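Local structure of probable acetyltransferase (Thermus thermophilus, 3EXN) at residues A15-T18 against P19-P23; S34-A37 against L38-M41; E57-P60 against R61-A64; E98-Q101 against G102-L105. The protein probably transfers an acyl group from acetyl-CoA, which it binds, to an acceptor, as expected of a GNAT-family acetyltransferase. All coordinates share one frame; numbering follows the deposited sequence.

Interaction 1. Residues A15-T18 against P19-P23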
# COMPACT_ATOMS: atom_id res chain seq x y z
N ALA A 15 1.73 0.10 11.94
CA ALA A 15 0.83 -0.59 12.89
C ALA A 15 0.02 -1.67 12.15
O ALA A 15 -0.80 -1.36 11.30
CB ALA A 15 -0.14 0.43 13.55
N PRO A 16 0.21 -2.93 12.50
CA PRO A 16 -0.66 -3.94 11.89
C PRO A 16 -2.14 -3.65 12.04
O PRO A 16 -2.60 -3.25 13.14
CB PRO A 16 -0.29 -5.22 12.64
CG PRO A 16 1.09 -4.99 13.06
CD PRO A 16 1.12 -3.54 13.48
N VAL A 17 -2.87 -3.80 10.92
CA VAL A 17 -4.30 -3.45 10.84
C VAL A 17 -5.16 -4.64 11.35
O VAL A 17 -4.82 -5.81 11.14
CB VAL A 17 -4.69 -3.01 9.41
CG1 VAL A 17 -4.92 -4.21 8.51
CG2 VAL A 17 -5.91 -2.06 9.41
N THR A 18 -6.24 -4.31 12.05
CA THR A 18 -7.24 -5.27 12.51
C THR A 18 -8.65 -4.70 12.20
O THR A 18 -8.79 -3.52 11.95
CB THR A 18 -7.07 -5.58 14.04
OG1 THR A 18 -7.32 -4.40 14.79
CG2 THR A 18 -5.66 -6.08 14.35
N PRO A 19 -9.71 -5.56 12.19
CA PRO A 19 -11.07 -5.09 11.89
C PRO A 19 -11.56 -3.93 12.74
O PRO A 19 -12.22 -3.05 12.20
CB PRO A 19 -11.93 -6.35 12.10
CG PRO A 19 -10.94 -7.47 11.68
CD PRO A 19 -9.67 -7.02 12.34
N LYS A 20 -11.15 -3.86 14.01
CA LYS A 20 -11.51 -2.69 14.83
C LYS A 20 -10.92 -1.35 14.32
O LYS A 20 -11.43 -0.28 14.64
CB LYS A 20 -11.13 -2.89 16.29
CG LYS A 20 -9.65 -2.82 16.56
CD LYS A 20 -9.37 -2.98 18.04
CE LYS A 20 -7.87 -2.88 18.28
NZ LYS A 20 -7.16 -4.14 17.84
N ASP A 21 -9.89 -1.42 13.47
CA ASP A 21 -9.34 -0.22 12.83
C ASP A 21 -10.19 0.37 11.68
O ASP A 21 -9.82 1.43 11.12
CB ASP A 21 -7.89 -0.48 12.35
CG ASP A 21 -6.92 -0.81 13.48
OD1 ASP A 21 -7.03 -0.23 14.58
OD2 ASP A 21 -6.02 -1.66 13.25
N ALA A 22 -11.33 -0.29 11.32
CA ALA A 22 -12.13 0.07 10.15
C ALA A 22 -12.48 1.55 10.06
O ALA A 22 -12.31 2.17 9.03
CB ALA A 22 -13.42 -0.82 10.06
N PRO A 23 -12.91 2.15 11.16
CA PRO A 23 -13.21 3.58 11.11
C PRO A 23 -12.01 4.49 10.75
O PRO A 23 -12.18 5.48 10.03
CB PRO A 23 -13.73 3.87 12.51
CG PRO A 23 -14.25 2.53 12.99
CD PRO A 23 -13.30 1.54 12.45
O HOH W 1 -3.43 -0.39 13.27
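Thr18 and Asp21 hold each other twice across the short 3-10 turn that carries the chain from edge strand 13-16 into helix 22-30, the first beta-to-alpha connection of this GNAT fold. The backbone N of Thr18 gives its hydrogen to Asp21 OD2 at 2.9 Å, meeting the carboxylate oxygen from above its plane. In return Asp21 N bonds back to Thr18 O at 2.8 Å, closing the turn over Pro19 and Lys20. A weak bond of 3.4 Å from Thr18 OG1 adds to the load on Asp21 OD2.

That hydroxyl also takes a hydrogen bond from Lys20 NZ, 3.1 Å from OG1. With chi1 of 65° for Thr18 and 72° for Lys20, OG1 and CG each stand between the backbone N and the carbonyl carbon. The two side chains therefore run alongside one another, and the lysine bends only near its end to bring NZ to the hydroxyl. On the strand side, Val17 CG2 lies against CB and OD2 of Asp21, while its own side chain also packs on Leu53 of helix 46-57. Leu66 of the neighbouring strand touches the side chain of Asp21.

A water sits where the strand ends, within hydrogen-bonding distance of two acceptors, 3.0 Å from Pro16 O and 2.9 Å from Asp21 OD2.

Interaction 2. Residues S34-A37 against L38-M41. With ACO (acetyl coenzyme *a), chain C.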
# COMPACT_ATOMS: atom_id res chain seq x y z
N SER A 34 -8.67 11.81 -4.48
CA SER A 34 -8.11 11.94 -5.82
C SER A 34 -7.67 10.56 -6.31
O SER A 34 -7.81 10.25 -7.49
CB SER A 34 -6.97 12.98 -5.92
OG SER A 34 -7.37 14.31 -5.53
N TYR A 35 -7.21 9.71 -5.40
CA TYR A 35 -6.83 8.37 -5.79
C TYR A 35 -8.01 7.53 -6.33
O TYR A 35 -7.90 6.90 -7.37
CB TYR A 35 -6.17 7.63 -4.64
CG TYR A 35 -5.93 6.20 -4.96
CD1 TYR A 35 -5.02 5.83 -5.97
CD2 TYR A 35 -6.60 5.19 -4.29
CE1 TYR A 35 -4.83 4.47 -6.30
CE2 TYR A 35 -6.40 3.86 -4.62
CZ TYR A 35 -5.52 3.51 -5.60
OH TYR A 35 -5.37 2.16 -5.87
N PHE A 36 -9.13 7.54 -5.62
CA PHE A 36 -10.31 6.80 -6.04
C PHE A 36 -10.92 7.31 -7.36
O PHE A 36 -11.29 6.51 -8.20
CB PHE A 36 -11.34 6.73 -4.90
CG PHE A 36 -10.83 5.92 -3.75
CD1 PHE A 36 -10.94 4.55 -3.75
CD2 PHE A 36 -10.16 6.54 -2.71
CE1 PHE A 36 -10.41 3.80 -2.71
CE2 PHE A 36 -9.65 5.80 -1.70
CZ PHE A 36 -9.75 4.43 -1.70
N ALA A 37 -10.91 8.62 -7.55
CA ALA A 37 -11.36 9.20 -8.81
C ALA A 37 -10.48 8.75 -9.98
O ALA A 37 -11.01 8.34 -11.04
CB ALA A 37 -11.41 10.74 -8.71
N LEU A 38 -9.17 8.77 -9.78
CA LEU A 38 -8.20 8.35 -10.79
C LEU A 38 -8.40 6.88 -11.29
O LEU A 38 -8.26 6.61 -12.49
CB LEU A 38 -6.77 8.57 -10.28
CG LEU A 38 -5.69 8.37 -11.33
CD1 LEU A 38 -4.80 9.61 -11.42
CD2 LEU A 38 -4.91 7.11 -11.00
N ILE A 39 -8.72 5.96 -10.37
CA ILE A 39 -9.05 4.56 -10.70
C ILE A 39 -10.53 4.30 -11.08
O ILE A 39 -10.91 3.16 -11.36
CB ILE A 39 -8.55 3.59 -9.58
CG1 ILE A 39 -9.24 3.86 -8.24
CG2 ILE A 39 -7.02 3.69 -9.47
CD1 ILE A 39 -8.97 2.73 -7.13
N GLY A 40 -11.34 5.35 -11.07
CA GLY A 40 -12.72 5.26 -11.51
C GLY A 40 -13.69 4.57 -10.56
O GLY A 40 -14.57 3.85 -11.01
N MSE A 41 -13.55 4.85 -9.25
CA MSE A 41 -14.33 4.19 -8.18
C MSE A 41 -14.89 5.23 -7.20
O MSE A 41 -14.28 6.28 -6.96
CB MSE A 41 -13.44 3.21 -7.36
CG MSE A 41 -12.72 2.15 -8.16
SE MSE A 41 -13.88 0.79 -8.94
CE MSE A 41 -15.00 0.47 -7.38
O5B ACO C . 8.50 10.46 -3.03
P1A ACO C . 7.61 10.54 -1.64
O1A ACO C . 7.49 12.01 -1.26
O2A ACO C . 8.09 9.43 -0.72
O3A ACO C . 6.18 10.06 -2.24
P2A ACO C . 4.82 10.05 -1.40
O4A ACO C . 3.94 11.12 -2.06
O5A ACO C . 5.05 10.22 0.08
O6A ACO C . 4.32 8.53 -1.79
CBP ACO C . 2.65 7.56 -3.34
CCP ACO C . 4.09 8.08 -3.14
CDP ACO C . 2.53 6.34 -2.44
CEP ACO C . 2.40 7.13 -4.78
CAP ACO C . 1.63 8.66 -2.92
OAP ACO C . 1.75 9.83 -3.77
C9P ACO C . 0.18 8.21 -3.02
O9P ACO C . -0.40 7.71 -2.07
N8P ACO C . -0.42 8.42 -4.19
C7P ACO C . -1.85 8.12 -4.42
C6P ACO C . -2.21 6.65 -4.27
C5P ACO C . -1.39 5.78 -5.21
O5P ACO C . -1.19 6.10 -6.40
N4P ACO C . -0.90 4.66 -4.67
C3P ACO C . -0.12 3.72 -5.44
C2P ACO C . -0.98 2.66 -6.07
S1P ACO C . -0.03 1.45 -6.99
C ACO C . 0.48 0.54 -5.65
O ACO C . 0.14 0.89 -4.55
CH3 ACO C . 1.34 -0.69 -5.84
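Tyr35 and Ile39, one helical turn apart, supply the apolar part of this contact. Ile39 CD1 comes to 3.8 Å from Tyr35 CE2 and also touches CZ, while CG2 of the same isoleucine comes near Tyr35 CE1. Its chi1 of 63° places CG1 between N and the carbonyl carbon, which turns the branch back along the helix toward the ring. On the other side of that ring lies acetyl-CoA, its C6P 3.4 Å from Tyr35 CD1, so the tyrosine is sandwiched obliquely between isoleucine and pantetheine arm. Tyr35 CD2 in turn sits over the centre of the Phe36 ring, and the phenylalanine also packs on Leu43 and Pro44. A serine in place of Tyr35 would probably leave the C6P region of the coenzyme without its wall and Ile39 CD1 without the ring it rests on.

The backbone bonds show the helix running out. Leu38 N to Ser34 O (3.0 Å) and Ile39 N to Tyr35 O (3.2 Å) are still ordinary helical bonds. Beyond them the pattern changes: Met41 N, in a selenomethionine, reaches five residues back to Phe36 O at 3.0 Å, and Gly40 N reaches three back to Ala37 O, also at 3.0 Å. Gly40 has positive phi, 75°, a conformation that favours glycine. This is a Schellman motif ending helix 33-38, whose last turn lines the acetyl-CoA pocket through Tyr35.

Interaction 3. Residues E57-P60 against R61-A64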
# COMPACT_ATOMS: atom_id res chain seq x y z
N GLU A 57 -7.75 -10.53 7.58
CA GLU A 57 -7.54 -11.08 8.93
C GLU A 57 -7.22 -12.56 8.92
O GLU A 57 -6.33 -13.03 9.69
CB GLU A 57 -8.75 -10.79 9.83
CG GLU A 57 -8.58 -11.30 11.24
CD GLU A 57 -9.69 -10.87 12.17
OE1 GLU A 57 -10.89 -11.05 11.84
OE2 GLU A 57 -9.34 -10.40 13.26
N VAL A 58 -7.92 -13.33 8.08
CA VAL A 58 -7.81 -14.78 8.09
C VAL A 58 -6.74 -15.35 7.15
O VAL A 58 -6.56 -16.57 7.06
CB VAL A 58 -9.17 -15.45 7.79
CG1 VAL A 58 -10.21 -14.94 8.76
CG2 VAL A 58 -9.62 -15.20 6.34
N ASP A 59 -6.02 -14.47 6.45
CA ASP A 59 -4.92 -14.88 5.58
C ASP A 59 -3.56 -14.65 6.30
O ASP A 59 -3.15 -13.50 6.49
CB ASP A 59 -4.99 -14.11 4.27
CG ASP A 59 -3.92 -14.52 3.28
OD1 ASP A 59 -2.98 -15.31 3.63
OD2 ASP A 59 -4.05 -14.06 2.11
N PRO A 60 -2.87 -15.76 6.69
CA PRO A 60 -1.61 -15.63 7.47
C PRO A 60 -0.47 -14.95 6.73
O PRO A 60 0.53 -14.55 7.34
CB PRO A 60 -1.22 -17.08 7.79
CG PRO A 60 -2.01 -17.92 6.81
CD PRO A 60 -3.17 -17.16 6.34
N ARG A 61 -0.63 -14.86 5.40
CA ARG A 61 0.37 -14.24 4.55
C ARG A 61 0.12 -12.78 4.10
O ARG A 61 0.96 -12.21 3.42
CB ARG A 61 0.64 -15.15 3.39
CG ARG A 61 1.31 -16.44 3.84
CD ARG A 61 2.18 -16.94 2.78
NE ARG A 61 1.39 -17.47 1.68
CZ ARG A 61 0.85 -18.67 1.67
NH1 ARG A 61 0.16 -19.05 0.58
NH2 ARG A 61 0.98 -19.50 2.72
N ARG A 62 -0.99 -12.19 4.50
CA ARG A 62 -1.23 -10.77 4.25
C ARG A 62 -0.45 -9.98 5.29
O ARG A 62 -0.35 -10.37 6.47
CB ARG A 62 -2.73 -10.39 4.35
CG ARG A 62 -3.59 -10.78 3.14
CD ARG A 62 -3.48 -9.86 1.88
NE ARG A 62 -4.24 -8.58 1.96
CZ ARG A 62 -5.54 -8.44 1.73
NH1 ARG A 62 -6.08 -7.22 1.79
NH2 ARG A 62 -6.32 -9.49 1.42
N ARG A 63 0.16 -8.89 4.82
CA ARG A 63 0.88 -7.96 5.68
C ARG A 63 0.34 -6.56 5.40
O ARG A 63 0.74 -5.93 4.39
CB ARG A 63 2.37 -8.01 5.44
CG ARG A 63 3.05 -9.34 5.88
CD ARG A 63 3.07 -9.57 7.40
NE ARG A 63 3.70 -10.88 7.74
CZ ARG A 63 3.08 -12.06 7.70
NH1 ARG A 63 3.75 -13.18 8.04
NH2 ARG A 63 1.81 -12.15 7.28
N ALA A 64 -0.59 -6.12 6.23
CA ALA A 64 -1.24 -4.84 6.03
C ALA A 64 -1.11 -3.97 7.27
O ALA A 64 -1.22 -4.50 8.41
CB ALA A 64 -2.75 -5.03 5.63
O HOH W 2 -5.86 -12.32 0.88
O HOH W 3 -1.44 -12.01 8.35
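Arg63 NH2 spends its hydrogens on two backbone carbonyls, Pro60 O at 2.7 Å and Arg62 O at 2.9 Å. Both acceptors lie in the plane of the guanidinium, and the bond to Pro60 O is almost straight at 176°. Although both bonds leave the same nitrogen, two in-plane acceptors probably limit how far the group can turn.

The loop it secures is a type I beta turn from Asp59 to Arg62, closed by Arg62 N donating to Asp59 O at 3.2 Å. A water doubles this closure by donating to both Asp59 O and Arg62 O. Asp59 adds a side-chain bond: its CG stands anti to the backbone N (chi1 -177°), which carries OD1 forward to accept from Arg61 N at 3.0 Å, the donor lying above the carboxylate plane. OD2 of the same aspartate rests on Arg62 CG, and a second water links it to Arg62 NH2. The charged partners lie on the neighbouring strand 72-81, where Lys80 makes a salt bridge with Asp59 and Asp78 one with Arg62.

An Asx turn overlapping a type I turn thus leads the chain from helix 46-57 into strand 62-69.

Interaction 4. Residues E98-Q101 against G102-L105. With ACO (acetyl coenzyme *a), chain C.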
# COMPACT_ATOMS: atom_id res chain seq x y z
N GLU A 98 -3.79 12.35 1.36
CA GLU A 98 -3.51 13.29 0.31
C GLU A 98 -2.85 14.56 0.87
O GLU A 98 -1.93 15.11 0.24
CB GLU A 98 -4.81 13.60 -0.42
CG GLU A 98 -4.65 14.06 -1.82
CD GLU A 98 -5.98 14.06 -2.57
OE1 GLU A 98 -6.63 13.00 -2.70
OE2 GLU A 98 -6.32 15.13 -3.06
N ASP A 99 -3.25 15.00 2.07
CA ASP A 99 -2.59 16.14 2.71
C ASP A 99 -1.17 15.92 3.23
O ASP A 99 -0.53 16.88 3.65
CB ASP A 99 -3.45 16.75 3.84
CG ASP A 99 -3.76 15.78 4.96
OD1 ASP A 99 -3.37 14.60 4.92
OD2 ASP A 99 -4.47 16.21 5.90
N HIS A 100 -0.66 14.68 3.18
CA HIS A 100 0.69 14.34 3.64
C HIS A 100 1.60 13.83 2.53
O HIS A 100 2.72 13.35 2.79
CB HIS A 100 0.60 13.29 4.77
CG HIS A 100 0.19 13.86 6.09
ND1 HIS A 100 -1.13 14.02 6.47
CD2 HIS A 100 0.93 14.30 7.14
CE1 HIS A 100 -1.18 14.57 7.67
NE2 HIS A 100 0.05 14.74 8.10
N GLN A 101 1.14 13.96 1.27
CA GLN A 101 1.93 13.52 0.12
C GLN A 101 3.12 14.45 -0.16
O GLN A 101 3.13 15.61 0.25
CB GLN A 101 1.03 13.32 -1.14
CG GLN A 101 0.14 12.07 -1.11
CD GLN A 101 -0.88 11.96 -2.23
OE1 GLN A 101 -0.91 12.78 -3.14
NE2 GLN A 101 -1.72 10.93 -2.16
N GLY A 102 4.12 13.93 -0.86
CA GLY A 102 5.28 14.73 -1.26
C GLY A 102 6.29 15.14 -0.17
O GLY A 102 7.03 16.12 -0.35
N ARG A 103 6.32 14.41 0.95
CA ARG A 103 7.21 14.71 2.08
C ARG A 103 8.11 13.51 2.36
O ARG A 103 8.72 13.43 3.41
CB ARG A 103 6.42 15.03 3.36
CG ARG A 103 5.20 15.91 3.17
CD ARG A 103 4.64 16.42 4.50
NE ARG A 103 4.73 15.41 5.57
CZ ARG A 103 4.58 15.67 6.88
NH1 ARG A 103 4.69 14.71 7.77
NH2 ARG A 103 4.32 16.90 7.29
N GLY A 104 8.17 12.57 1.44
CA GLY A 104 8.99 11.38 1.61
C GLY A 104 8.41 10.24 2.40
O GLY A 104 9.12 9.24 2.63
N LEU A 105 7.14 10.33 2.80
CA LEU A 105 6.55 9.26 3.62
C LEU A 105 6.33 7.93 2.86
O LEU A 105 6.47 6.84 3.46
CB LEU A 105 5.27 9.73 4.26
CG LEU A 105 5.36 10.92 5.20
CD1 LEU A 105 4.00 11.36 5.58
CD2 LEU A 105 6.18 10.64 6.49
O5B ACO C . 8.50 10.46 -3.03
P1A ACO C . 7.61 10.54 -1.64
O1A ACO C . 7.49 12.01 -1.26
O2A ACO C . 8.09 9.43 -0.72
O3A ACO C . 6.18 10.06 -2.24
P2A ACO C . 4.82 10.05 -1.40
O4A ACO C . 3.94 11.12 -2.06
O5A ACO C . 5.05 10.22 0.08
O6A ACO C . 4.32 8.53 -1.79
CBP ACO C . 2.65 7.56 -3.34
CCP ACO C . 4.09 8.08 -3.14
CDP ACO C . 2.53 6.34 -2.44
CEP ACO C . 2.40 7.13 -4.78
CAP ACO C . 1.63 8.66 -2.92
OAP ACO C . 1.75 9.83 -3.77
C9P ACO C . 0.18 8.21 -3.02
O9P ACO C . -0.40 7.71 -2.07
N8P ACO C . -0.42 8.42 -4.19
C7P ACO C . -1.85 8.12 -4.42
C6P ACO C . -2.21 6.65 -4.27
C5P ACO C . -1.39 5.78 -5.21
O5P ACO C . -1.19 6.10 -6.40
N4P ACO C . -0.90 4.66 -4.67
C3P ACO C . -0.12 3.72 -5.44
C2P ACO C . -0.98 2.66 -6.07
S1P ACO C . -0.03 1.45 -6.99
C ACO C . 0.48 0.54 -5.65
O ACO C . 0.14 0.89 -4.55
CH3 ACO C . 1.34 -0.69 -5.84
O HOH W 4 5.00 12.12 1.82
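His100 and Arg103 meet in the loop between strand 89-96 and helix 105-115, where Gln101, Gly104 and Gly106 fit the Q-x-x-G-x-G pyrophosphate-binding motif of GNAT enzymes.

Direct phosphate bonds come from backbone amides. Gly102 N donates to O4A of acetyl-CoA at 3.1 Å and nearly straight (167°), and Gly104 N donates to O1A at 2.8 Å. Gly102 has positive phi; a side chain on Gly104 would jam against the preceding carbonyl. Gly104 is also the N-cap of helix 105-115, whose start probably helps to stabilise the negative charge.

One water with four partners ties the loop together: it donates to His100 O and to O5A of the coenzyme, the latter at 2.6 Å, and accepts from Arg103 N and Leu105 N.

Gln101 lies extended along the coenzyme, its NE2 3.4 Å from C9P. Ile96 O accepts from that NE2 and Lys133 donates to OE1, so both ends of the amide are fixed. An alanine at Gln101 would probably leave Ile96 O and Lys133 without this mate and uncover the coenzyme near C9P.

Among the side chains, Leu105 CD1 packs on His100 CB. The arginine guanidinium stands almost upright to the imidazole, planes 82° apart, with His100 CD2 over the centre of its face and 3.8 Å from Arg103 NH1.

Along the chain the four contacts come in series, each a local turn at a junction of helix, strand or loop. Interactions 1 and 3 are neighbours, centres about 12 Å apart, at adjacent strands 13-16 and 62-69 of the mixed sheet. A probable hydrogen bond of 3.1 Å from Val17 N to Ala64 O joins them, and Pro19 packs on Glu57. Interactions 2 and 4 touch acetyl-CoA; their centres are about 18 Å apart, yet Ser34 OG and Glu98 OE2 meet at 2.8 Å in a probable hydrogen bond. Interaction 3 lies about 26 Å from interaction 4, centre to centre, across the chain's middle. One pair sits at neighbouring strands, the other beside the coenzyme.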